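Local coordinates for protein putative citrate lyase, alfa subunit (Streptococcus mutans, PDB 2HJ0) that is a putative citrate lyase alpha subunit of the CitF family, built on two mainly parallel beta sheets flanked by helices, at residues H148-A156 with Y192-A200; E238-R246 with Q329-V337. All coordinates share one frame; numbering follows the deposited sequence.

Interaction 1: residues H148-A156 with Y192-A200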
ATOM      1  N   HIS A 148     -16.018  -4.371 -10.956  1.00  4.45           N
ATOM      2  CA  HIS A 148     -15.079  -4.061  -9.871  1.00  4.90           C
ATOM      3  C   HIS A 148     -13.792  -3.475 -10.463  1.00  3.12           C
ATOM      4  O   HIS A 148     -13.231  -2.531  -9.910  1.00  2.74           O
ATOM      5  CB  HIS A 148     -14.755  -5.301  -9.028  1.00  4.22           C
ATOM      6  CG  HIS A 148     -15.925  -5.823  -8.260  1.00  5.32           C
ATOM      7  ND1 HIS A 148     -16.848  -4.993  -7.660  1.00  5.74           N
ATOM      8  CD2 HIS A 148     -16.322  -7.089  -7.986  1.00  4.43           C
ATOM      9  CE1 HIS A 148     -17.763  -5.727  -7.052  1.00  5.00           C
ATOM     10  NE2 HIS A 148     -17.468  -7.001  -7.235  1.00  4.27           N
ATOM     11  N   GLY A 149     -13.340  -4.033 -11.584  1.00  1.65           N
ATOM     12  CA  GLY A 149     -12.150  -3.515 -12.225  1.00  3.87           C
ATOM     13  C   GLY A 149     -12.407  -2.132 -12.818  1.00  6.06           C
ATOM     14  O   GLY A 149     -11.570  -1.231 -12.720  1.00  4.16           O
ATOM     15  N   GLY A 150     -13.576  -1.957 -13.438  1.00  6.94           N
ATOM     16  CA  GLY A 150     -13.913  -0.670 -14.025  1.00  7.40           C
ATOM     17  C   GLY A 150     -13.895   0.462 -13.012  1.00  7.98           C
ATOM     18  O   GLY A 150     -13.441   1.573 -13.300  1.00  7.36           O
ATOM     19  N   ARG A 151     -14.407   0.180 -11.818  1.00  8.56           N
ATOM     20  CA  ARG A 151     -14.441   1.174 -10.758  1.00  9.29           C
ATOM     21  C   ARG A 151     -13.011   1.514 -10.360  1.00 10.88           C
ATOM     22  O   ARG A 151     -12.649   2.683 -10.179  1.00 10.17           O
ATOM     23  CB  ARG A 151     -15.198   0.629  -9.550  1.00  8.43           C
ATOM     24  CG  ARG A 151     -15.233   1.578  -8.362  1.00  6.68           C
ATOM     25  CD  ARG A 151     -16.000   0.963  -7.218  1.00  4.98           C
ATOM     26  NE  ARG A 151     -16.336   1.947  -6.204  1.00  3.77           N
ATOM     27  CZ  ARG A 151     -15.493   2.394  -5.284  1.00  5.46           C
ATOM     28  NH1 ARG A 151     -14.244   1.939  -5.238  1.00  5.76           N
ATOM     29  NH2 ARG A 151     -15.903   3.303  -4.411  1.00  5.31           N
ATOM     30  N   ALA A 152     -12.193   0.479 -10.213  1.00 11.70           N
ATOM     31  CA  ALA A 152     -10.809   0.697  -9.856  1.00 12.21           C
ATOM     32  C   ALA A 152     -10.138   1.474 -10.995  1.00 11.69           C
ATOM     33  O   ALA A 152      -9.384   2.401 -10.737  1.00 12.92           O
ATOM     34  CB  ALA A 152     -10.111  -0.643  -9.613  1.00 11.36           C
ATOM     35  N   ARG A 153     -10.422   1.110 -12.245  1.00 10.95           N
ATOM     36  CA  ARG A 153      -9.829   1.812 -13.377  1.00 10.64           C
ATOM     37  C   ARG A 153     -10.234   3.285 -13.360  1.00  9.95           C
ATOM     38  O   ARG A 153      -9.379   4.165 -13.444  1.00  7.53           O
ATOM     39  CB  ARG A 153     -10.266   1.201 -14.705  1.00 12.55           C
ATOM     40  CG  ARG A 153      -9.630   1.885 -15.921  1.00 16.10           C
ATOM     41  CD  ARG A 153     -10.650   2.133 -17.034  1.00 18.17           C
ATOM     42  NE  ARG A 153     -11.628   3.159 -16.674  1.00 19.82           N
ATOM     43  CZ  ARG A 153     -12.945   2.977 -16.691  1.00 19.87           C
ATOM     44  NH1 ARG A 153     -13.444   1.805 -17.048  1.00 21.74           N
ATOM     45  NH2 ARG A 153     -13.767   3.963 -16.358  1.00 19.08           N
ATOM     46  N   ALA A 154     -11.535   3.551 -13.248  1.00  9.77           N
ATOM     47  CA  ALA A 154     -12.025   4.935 -13.225  1.00 10.58           C
ATOM     48  C   ALA A 154     -11.374   5.781 -12.140  1.00 11.22           C
ATOM     49  O   ALA A 154     -10.901   6.884 -12.415  1.00 14.12           O
ATOM     50  CB  ALA A 154     -13.527   4.971 -13.056  1.00  6.90           C
ATOM     51  N   ILE A 155     -11.345   5.274 -10.913  1.00 10.31           N
ATOM     52  CA  ILE A 155     -10.759   6.024  -9.823  1.00 10.50           C
ATOM     53  C   ILE A 155      -9.285   6.309 -10.075  1.00 11.80           C
ATOM     54  O   ILE A 155      -8.814   7.410  -9.823  1.00 13.36           O
ATOM     55  CB  ILE A 155     -10.953   5.284  -8.488  1.00 10.61           C
ATOM     56  CG1 ILE A 155     -12.453   5.134  -8.224  1.00 10.45           C
ATOM     57  CG2 ILE A 155     -10.268   6.041  -7.348  1.00  9.99           C
ATOM     58  CD1 ILE A 155     -12.812   4.435  -6.940  1.00  9.09           C
ATOM     59  N   ALA A 156      -8.560   5.344 -10.613  1.00 12.43           N
ATOM     60  CA  ALA A 156      -7.143   5.549 -10.864  1.00 14.22           C
ATOM     61  C   ALA A 156      -6.862   6.460 -12.054  1.00 14.97           C
ATOM     62  O   ALA A 156      -5.871   7.182 -12.062  1.00 15.77           O
ATOM     63  CB  ALA A 156      -6.465   4.206 -11.062  1.00 15.00           C
ATOM     64  N   TYR A 192     -12.184  -3.676  -1.559  1.00 12.36           N
ATOM     65  CA  TYR A 192     -12.858  -2.612  -2.276  1.00 12.82           C
ATOM     66  C   TYR A 192     -12.603  -1.287  -1.555  1.00 14.47           C
ATOM     67  O   TYR A 192     -12.389  -0.270  -2.198  1.00 16.65           O
ATOM     68  CB  TYR A 192     -14.362  -2.896  -2.413  1.00 11.53           C
ATOM     69  CG  TYR A 192     -14.672  -4.189  -3.148  1.00 12.20           C
ATOM     70  CD1 TYR A 192     -14.117  -4.455  -4.404  1.00 11.58           C
ATOM     71  CD2 TYR A 192     -15.465  -5.181  -2.552  1.00 12.02           C
ATOM     72  CE1 TYR A 192     -14.331  -5.688  -5.042  1.00 13.46           C
ATOM     73  CE2 TYR A 192     -15.689  -6.413  -3.177  1.00 11.92           C
ATOM     74  CZ  TYR A 192     -15.117  -6.665  -4.419  1.00 13.50           C
ATOM     75  OH  TYR A 192     -15.292  -7.893  -5.022  1.00 12.43           O
ATOM     76  N   ALA A 193     -12.587  -1.290  -0.224  1.00 14.26           N
ATOM     77  CA  ALA A 193     -12.350  -0.051   0.511  1.00 13.77           C
ATOM     78  C   ALA A 193     -10.908   0.442   0.416  1.00 14.75           C
ATOM     79  O   ALA A 193     -10.651   1.649   0.444  1.00 14.86           O
ATOM     80  CB  ALA A 193     -12.733  -0.222   1.967  1.00 12.72           C
HETATM   81  N   MSE A 194      -9.966  -0.486   0.297  1.00 15.43           N
HETATM   82  CA  MSE A 194      -8.553  -0.114   0.224  1.00 17.04           C
HETATM   83  C   MSE A 194      -8.216   0.824  -0.916  1.00 16.04           C
HETATM   84  O   MSE A 194      -7.313   1.649  -0.798  1.00 15.84           O
HETATM   85  CB  MSE A 194      -7.667  -1.361   0.134  1.00 18.16           C
HETATM   86  CG  MSE A 194      -7.453  -2.053   1.469  1.00 21.09           C
HETATM   87 SE   MSE A 194      -6.817  -3.878   1.307  1.00 25.65          SE
HETATM   88  CE  MSE A 194      -4.931  -3.605   1.652  1.00 24.71           C
ATOM     89  N   ILE A 195      -8.932   0.704  -2.023  1.00 15.84           N
ATOM     90  CA  ILE A 195      -8.653   1.576  -3.143  1.00 16.18           C
ATOM     91  C   ILE A 195      -9.222   2.960  -2.864  1.00 15.68           C
ATOM     92  O   ILE A 195      -8.621   3.957  -3.220  1.00 15.36           O
ATOM     93  CB  ILE A 195      -9.231   1.005  -4.428  1.00 17.20           C
ATOM     94  CG1 ILE A 195      -9.012   1.985  -5.568  1.00 17.40           C
ATOM     95  CG2 ILE A 195     -10.696   0.708  -4.253  1.00 18.29           C
ATOM     96  CD1 ILE A 195      -9.462   1.434  -6.885  1.00 18.90           C
ATOM     97  N   ASP A 196     -10.373   3.020  -2.207  1.00 15.51           N
ATOM     98  CA  ASP A 196     -10.968   4.294  -1.869  1.00 14.90           C
ATOM     99  C   ASP A 196     -10.028   5.109  -1.017  1.00 14.01           C
ATOM    100  O   ASP A 196      -9.741   6.252  -1.321  1.00 14.89           O
ATOM    101  CB  ASP A 196     -12.254   4.093  -1.084  1.00 17.56           C
ATOM    102  CG  ASP A 196     -13.395   3.634  -1.953  1.00 20.03           C
ATOM    103  OD1 ASP A 196     -13.199   2.673  -2.723  1.00 21.01           O
ATOM    104  OD2 ASP A 196     -14.486   4.233  -1.865  1.00 21.02           O
ATOM    105  N   ALA A 197      -9.543   4.521   0.064  1.00 13.81           N
ATOM    106  CA  ALA A 197      -8.669   5.246   0.971  1.00 13.88           C
ATOM    107  C   ALA A 197      -7.363   5.646   0.337  1.00 13.64           C
ATOM    108  O   ALA A 197      -6.641   6.486   0.867  1.00 15.01           O
ATOM    109  CB  ALA A 197      -8.402   4.411   2.206  1.00 15.06           C
ATOM    110  N   LYS A 198      -7.058   5.047  -0.798  1.00 13.33           N
ATOM    111  CA  LYS A 198      -5.813   5.337  -1.486  1.00 14.42           C
ATOM    112  C   LYS A 198      -5.931   6.502  -2.473  1.00 14.36           C
ATOM    113  O   LYS A 198      -4.981   7.251  -2.667  1.00 14.37           O
ATOM    114  CB  LYS A 198      -5.359   4.062  -2.189  1.00 14.91           C
ATOM    115  CG  LYS A 198      -4.073   4.147  -2.965  1.00 19.05           C
ATOM    116  CD  LYS A 198      -3.654   2.738  -3.423  1.00 23.47           C
ATOM    117  CE  LYS A 198      -3.522   1.772  -2.215  1.00 25.46           C
ATOM    118  NZ  LYS A 198      -3.158   0.355  -2.557  1.00 25.41           N
ATOM    119  N   TYR A 199      -7.102   6.675  -3.072  1.00 13.82           N
ATOM    120  CA  TYR A 199      -7.282   7.745  -4.035  1.00 14.75           C
ATOM    121  C   TYR A 199      -8.197   8.895  -3.620  1.00 14.23           C
ATOM    122  O   TYR A 199      -8.189   9.948  -4.246  1.00 14.72           O
ATOM    123  CB  TYR A 199      -7.782   7.153  -5.341  1.00 14.91           C
ATOM    124  CG  TYR A 199      -6.757   6.302  -6.014  1.00 15.43           C
ATOM    125  CD1 TYR A 199      -5.693   6.879  -6.718  1.00 17.59           C
ATOM    126  CD2 TYR A 199      -6.830   4.916  -5.939  1.00 16.32           C
ATOM    127  CE1 TYR A 199      -4.720   6.078  -7.335  1.00 19.56           C
ATOM    128  CE2 TYR A 199      -5.875   4.107  -6.543  1.00 18.03           C
ATOM    129  CZ  TYR A 199      -4.822   4.688  -7.240  1.00 19.22           C
ATOM    130  OH  TYR A 199      -3.876   3.887  -7.837  1.00 19.22           O
ATOM    131  N   ALA A 200      -8.991   8.691  -2.579  1.00 13.00           N
ATOM    132  CA  ALA A 200      -9.911   9.719  -2.115  1.00 13.16           C
ATOM    133  C   ALA A 200      -9.154  10.887  -1.488  1.00 13.14           C
ATOM    134  O   ALA A 200      -8.056  10.711  -0.944  1.00 13.31           O
ATOM    135  CB  ALA A 200     -10.894   9.123  -1.096  1.00 10.82           C
TER
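Arg151 and Asp196 join two neighbouring, nearly parallel helices of an alpha/beta fold, their axes 10.6 Å apart. Both helices belong to crossovers of the ten-strand sheet: helix 148-157 leads into strand 164-169, and helix 191-199 into strand 202-207. The extended chain of Arg151 brings its guanidinium end-on to the carboxylate. Arg151 NH1 bonds to Asp196 OD1 at 2.8 Å. Arg151 NH2 bonds to Asp196 OD2 at 3.1 Å. The second bond is the straighter, at 162°. Both oxygens are met on their syn side, and the two flat groups lie only 8° from coplanar. Two bonds therefore hold this buried ion pair flat. Second partners fix each end: Ser68 OG for Asp196 OD2, and the carbonyl of Ala98 for Arg151 NH2.

At the start of the helices the rings of His148 and Tyr192 meet obliquely. Tyr192 OH sits over one face of the imidazole, toward its rim. The His148 side chain is also about 3 Å from a bound citric acid, which is consistent with a pocket at this end.

Further along, Tyr199 CB touches Ile155 CG2 at 3.4 Å. One face of the Tyr199 ring lies against Ala156 CA, and its hydroxyl bonds to Glu33. Between these aromatic ends, Ile195 holds CG1 anti to the backbone N (chi1 176°) and reaches toward helix 148-157, setting CD1 3.5 Å from Ala152 CB.

Interaction 2: residues E238-R246 with Q329-V337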
ATOM      1  N   GLU A 238     -25.065 -10.796  13.787  1.00 61.15           N
ATOM      2  CA  GLU A 238     -25.004 -12.084  13.105  1.00 64.79           C
ATOM      3  C   GLU A 238     -24.934 -11.940  11.585  1.00 66.50           C
ATOM      4  O   GLU A 238     -24.787 -12.931  10.868  1.00 67.14           O
ATOM      5  CB  GLU A 238     -26.208 -12.960  13.499  1.00 65.73           C
ATOM      6  CG  GLU A 238     -27.269 -12.255  14.327  1.00 66.91           C
ATOM      7  CD  GLU A 238     -27.932 -11.124  13.570  1.00 67.78           C
ATOM      8  OE1 GLU A 238     -28.807 -10.452  14.153  1.00 69.37           O
ATOM      9  OE2 GLU A 238     -27.578 -10.906  12.391  1.00 67.10           O
ATOM     10  N   GLY A 239     -25.029 -10.705  11.100  1.00 68.39           N
ATOM     11  CA  GLY A 239     -24.973 -10.461   9.668  1.00 70.07           C
ATOM     12  C   GLY A 239     -23.642 -10.836   9.039  1.00 71.38           C
ATOM     13  O   GLY A 239     -23.446 -10.658   7.835  1.00 71.98           O
ATOM     14  N   ILE A 240     -22.728 -11.357   9.855  1.00 71.60           N
ATOM     15  CA  ILE A 240     -21.405 -11.760   9.385  1.00 71.92           C
ATOM     16  C   ILE A 240     -20.751 -12.685  10.417  1.00 72.22           C
ATOM     17  O   ILE A 240     -19.665 -13.227  10.188  1.00 72.64           O
ATOM     18  CB  ILE A 240     -20.494 -10.514   9.144  1.00 71.82           C
ATOM     19  CG1 ILE A 240     -19.180 -10.922   8.456  1.00 71.51           C
ATOM     20  CG2 ILE A 240     -20.205  -9.817  10.471  1.00 71.54           C
ATOM     21  CD1 ILE A 240     -19.338 -11.428   7.023  1.00 70.92           C
ATOM     22  N   ALA A 241     -21.418 -12.867  11.556  1.00 71.72           N
ATOM     23  CA  ALA A 241     -20.891 -13.729  12.612  1.00 71.17           C
ATOM     24  C   ALA A 241     -21.466 -15.139  12.520  1.00 70.67           C
ATOM     25  O   ALA A 241     -21.216 -15.978  13.388  1.00 70.71           O
ATOM     26  CB  ALA A 241     -21.194 -13.127  13.982  1.00 71.79           C
ATOM     27  N   LYS A 242     -22.225 -15.392  11.455  1.00 69.75           N
ATOM     28  CA  LYS A 242     -22.848 -16.694  11.228  1.00 68.21           C
ATOM     29  C   LYS A 242     -21.808 -17.762  10.877  1.00 66.49           C
ATOM     30  O   LYS A 242     -20.696 -17.750  11.409  1.00 66.41           O
ATOM     31  CB  LYS A 242     -23.894 -16.588  10.109  1.00 68.82           C
ATOM     32  CG  LYS A 242     -24.925 -17.713  10.110  1.00 69.22           C
ATOM     33  CD  LYS A 242     -25.690 -17.750  11.430  1.00 69.86           C
ATOM     34  CE  LYS A 242     -26.639 -18.938  11.508  1.00 70.47           C
ATOM     35  NZ  LYS A 242     -27.375 -18.987  12.805  1.00 70.24           N
ATOM     36  N   GLY A 243     -22.169 -18.681   9.982  1.00 64.59           N
ATOM     37  CA  GLY A 243     -21.258 -19.744   9.589  1.00 61.76           C
ATOM     38  C   GLY A 243     -21.015 -19.831   8.093  1.00 59.95           C
ATOM     39  O   GLY A 243     -21.285 -18.883   7.357  1.00 60.16           O
ATOM     40  N   ALA A 244     -20.506 -20.972   7.641  1.00 58.04           N
ATOM     41  CA  ALA A 244     -20.214 -21.178   6.226  1.00 56.53           C
ATOM     42  C   ALA A 244     -21.415 -21.713   5.475  1.00 56.15           C
ATOM     43  O   ALA A 244     -22.309 -22.315   6.068  1.00 57.20           O
ATOM     44  CB  ALA A 244     -19.060 -22.136   6.078  1.00 56.02           C
ATOM     45  N   THR A 245     -21.443 -21.505   4.165  1.00 55.16           N
ATOM     46  CA  THR A 245     -22.564 -22.009   3.384  1.00 54.83           C
ATOM     47  C   THR A 245     -22.140 -23.269   2.642  1.00 53.16           C
ATOM     48  O   THR A 245     -21.299 -23.223   1.745  1.00 52.87           O
ATOM     49  CB  THR A 245     -23.081 -20.956   2.381  1.00 56.34           C
ATOM     50  OG1 THR A 245     -23.502 -19.778   3.092  1.00 56.45           O
ATOM     51  CG2 THR A 245     -24.268 -21.520   1.596  1.00 56.25           C
ATOM     52  N   ARG A 246     -22.726 -24.394   3.032  1.00 51.11           N
ATOM     53  CA  ARG A 246     -22.401 -25.674   2.425  1.00 49.37           C
ATOM     54  C   ARG A 246     -22.873 -25.721   0.975  1.00 45.87           C
ATOM     55  O   ARG A 246     -23.629 -24.858   0.530  1.00 44.91           O
ATOM     56  CB  ARG A 246     -23.039 -26.817   3.233  1.00 52.68           C
ATOM     57  CG  ARG A 246     -22.524 -28.227   2.882  1.00 56.50           C
ATOM     58  CD  ARG A 246     -21.019 -28.380   3.164  1.00 59.41           C
ATOM     59  NE  ARG A 246     -20.505 -29.728   2.884  1.00 61.83           N
ATOM     60  CZ  ARG A 246     -20.856 -30.829   3.547  1.00 62.41           C
ATOM     61  NH1 ARG A 246     -21.730 -30.761   4.545  1.00 62.50           N
ATOM     62  NH2 ARG A 246     -20.322 -31.999   3.214  1.00 61.62           N
ATOM     63  N   GLN A 329     -12.551 -10.226  -1.322  1.00  6.86           N
ATOM     64  CA  GLN A 329     -13.788 -10.158  -0.571  1.00  8.56           C
ATOM     65  C   GLN A 329     -14.186 -11.526  -0.021  1.00  9.80           C
ATOM     66  O   GLN A 329     -14.096 -12.538  -0.713  1.00 11.01           O
ATOM     67  CB  GLN A 329     -14.903  -9.607  -1.448  1.00  7.03           C
ATOM     68  CG  GLN A 329     -16.253  -9.947  -0.922  1.00  6.60           C
ATOM     69  CD  GLN A 329     -17.348  -9.300  -1.709  1.00  7.87           C
ATOM     70  OE1 GLN A 329     -17.296  -9.243  -2.947  1.00  8.95           O
ATOM     71  NE2 GLN A 329     -18.362  -8.805  -1.002  1.00  7.15           N
ATOM     72  N   ASP A 330     -14.625 -11.550   1.232  1.00 10.12           N
ATOM     73  CA  ASP A 330     -15.039 -12.794   1.856  1.00 10.20           C
ATOM     74  C   ASP A 330     -16.539 -12.931   1.789  1.00 11.16           C
ATOM     75  O   ASP A 330     -17.255 -11.941   1.880  1.00 11.62           O
ATOM     76  CB  ASP A 330     -14.594 -12.823   3.306  1.00 10.65           C
ATOM     77  CG  ASP A 330     -13.115 -12.904   3.440  1.00 11.34           C
ATOM     78  OD1 ASP A 330     -12.526 -12.007   4.084  1.00 13.71           O
ATOM     79  OD2 ASP A 330     -12.536 -13.869   2.895  1.00 12.44           O
ATOM     80  N   PHE A 331     -17.013 -14.163   1.645  1.00 13.21           N
ATOM     81  CA  PHE A 331     -18.441 -14.419   1.558  1.00 15.12           C
ATOM     82  C   PHE A 331     -19.045 -15.201   2.740  1.00 17.24           C
ATOM     83  O   PHE A 331     -20.179 -15.681   2.660  1.00 18.08           O
ATOM     84  CB  PHE A 331     -18.750 -15.117   0.234  1.00 15.21           C
ATOM     85  CG  PHE A 331     -18.892 -14.171  -0.933  1.00 16.57           C
ATOM     86  CD1 PHE A 331     -20.147 -13.820  -1.416  1.00 17.18           C
ATOM     87  CD2 PHE A 331     -17.771 -13.620  -1.544  1.00 17.13           C
ATOM     88  CE1 PHE A 331     -20.277 -12.936  -2.489  1.00 17.74           C
ATOM     89  CE2 PHE A 331     -17.897 -12.739  -2.615  1.00 17.04           C
ATOM     90  CZ  PHE A 331     -19.148 -12.397  -3.088  1.00 17.13           C
ATOM     91  N   ASP A 332     -18.286 -15.336   3.825  1.00 17.78           N
ATOM     92  CA  ASP A 332     -18.765 -16.007   5.034  1.00 21.23           C
ATOM     93  C   ASP A 332     -17.752 -15.840   6.162  1.00 22.66           C
ATOM     94  O   ASP A 332     -16.557 -15.680   5.918  1.00 24.98           O
ATOM     95  CB  ASP A 332     -19.063 -17.492   4.780  1.00 22.22           C
ATOM     96  CG  ASP A 332     -17.862 -18.259   4.303  1.00 24.37           C
ATOM     97  OD1 ASP A 332     -18.036 -19.427   3.907  1.00 24.18           O
ATOM     98  OD2 ASP A 332     -16.743 -17.704   4.319  1.00 27.95           O
ATOM     99  N   HIS A 333     -18.229 -15.868   7.399  1.00 22.16           N
ATOM    100  CA  HIS A 333     -17.352 -15.675   8.542  1.00 22.12           C
ATOM    101  C   HIS A 333     -16.068 -16.508   8.535  1.00 21.18           C
ATOM    102  O   HIS A 333     -14.973 -15.980   8.730  1.00 22.67           O
ATOM    103  CB  HIS A 333     -18.124 -15.927   9.835  1.00 24.96           C
ATOM    104  CG  HIS A 333     -17.300 -15.748  11.066  1.00 27.04           C
ATOM    105  ND1 HIS A 333     -16.719 -14.543  11.401  1.00 27.97           N
ATOM    106  CD2 HIS A 333     -16.911 -16.632  12.011  1.00 28.35           C
ATOM    107  CE1 HIS A 333     -16.003 -14.696  12.499  1.00 29.63           C
ATOM    108  NE2 HIS A 333     -16.100 -15.954  12.889  1.00 30.47           N
ATOM    109  N   PRO A 334     -16.180 -17.822   8.314  1.00 19.66           N
ATOM    110  CA  PRO A 334     -14.978 -18.664   8.300  1.00 17.79           C
ATOM    111  C   PRO A 334     -13.899 -18.194   7.323  1.00 16.60           C
ATOM    112  O   PRO A 334     -12.706 -18.282   7.629  1.00 17.19           O
ATOM    113  CB  PRO A 334     -15.531 -20.056   7.970  1.00 16.81           C
ATOM    114  CG  PRO A 334     -16.765 -19.759   7.196  1.00 18.43           C
ATOM    115  CD  PRO A 334     -17.372 -18.603   7.946  1.00 19.10           C
ATOM    116  N   SER A 335     -14.299 -17.691   6.155  1.00 14.16           N
ATOM    117  CA  SER A 335     -13.309 -17.198   5.193  1.00 11.37           C
ATOM    118  C   SER A 335     -12.643 -15.946   5.725  1.00 10.10           C
ATOM    119  O   SER A 335     -11.446 -15.742   5.547  1.00 10.08           O
ATOM    120  CB  SER A 335     -13.948 -16.880   3.848  1.00 10.79           C
ATOM    121  OG  SER A 335     -14.251 -18.074   3.153  1.00 11.00           O
ATOM    122  N   ALA A 336     -13.420 -15.097   6.381  1.00  8.80           N
ATOM    123  CA  ALA A 336     -12.841 -13.898   6.926  1.00  8.58           C
ATOM    124  C   ALA A 336     -11.877 -14.332   8.024  1.00  9.57           C
ATOM    125  O   ALA A 336     -10.789 -13.785   8.154  1.00 10.92           O
ATOM    126  CB  ALA A 336     -13.912 -12.997   7.474  1.00  7.00           C
ATOM    127  N   VAL A 337     -12.255 -15.338   8.803  1.00 10.57           N
ATOM    128  CA  VAL A 337     -11.389 -15.798   9.881  1.00 11.08           C
ATOM    129  C   VAL A 337     -10.073 -16.324   9.349  1.00 11.67           C
ATOM    130  O   VAL A 337      -9.008 -16.021   9.887  1.00 11.30           O
ATOM    131  CB  VAL A 337     -12.078 -16.885  10.700  1.00 12.62           C
ATOM    132  CG1 VAL A 337     -11.116 -17.449  11.749  1.00 11.69           C
ATOM    133  CG2 VAL A 337     -13.316 -16.290  11.381  1.00 13.12           C
TER
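Pro334 overlaps Ala244, its ring carbon CG lying 3.5 Å from Ala244 CB. The contact lays a mostly irregular segment, 238-246, with a weak helical turn at its start, along the N-terminal turn of helix 333-341. That helix forms the beta-alpha-beta crossover between strands 322-327 and 346-348 at one edge of the nine-strand sheet. Pro334 CD also faces the backbone of Gly243. Asn311, at the start of helix 311-318, touches both Ala244 and Pro334 and so backs this apolar patch.

His333 covers the earlier part of the segment. Its CG is anti to the backbone N (chi1 180°), and its CB meets two carbonyl oxygens, Ile240 O at 3.1 Å and Lys242 O at 3.5 Å. The ring leans obliquely against this backbone, while Val337 CG2, one turn on in the same helix, lies over one of its faces. Residues 238-243 are poorly ordered, so this half of a surface contact is less precisely placed than the half at Ala244.

Asp332 is the N-cap of the helix. Its CG stands between the backbone N and the carbonyl carbon (chi1 59°), which turns the carboxylate back toward the first turn. Asp332 OD1 accepts from the backbone N of Asn311 and rests 3.6 Å from Ala244 CB. This links the cap both to helix 311-318 and to the covering segment. The carboxylate charge would probably be favoured at this helix start. The capping bond runs from Ser335 N to Asp332 OD2 at 3.1 Å, with the donor 43° out of the carboxylate plane.

The two contacts come in series along the chain, with centres about 24 Å apart. Interaction 1 pairs two helices in crossovers of the ten-strand sheet. Interaction 2 lies nearer the surface, where the chain has left strand 227-230 of that sheet and is on its way to the nine-strand one. There it meets the start of a helix in a crossover of the nine-strand sheet. The two contacts touch directly: Tyr192 OH of interaction 1 lies 3.2 Å from Gln329 OE1 of interaction 2, a probable hydrogen bond. His71 and His72 touch both Tyr192 and Gln329. Helix 191-199 thus meets the short strand 329-330, which precedes helix 333-341, near His148 and the bound citric acid.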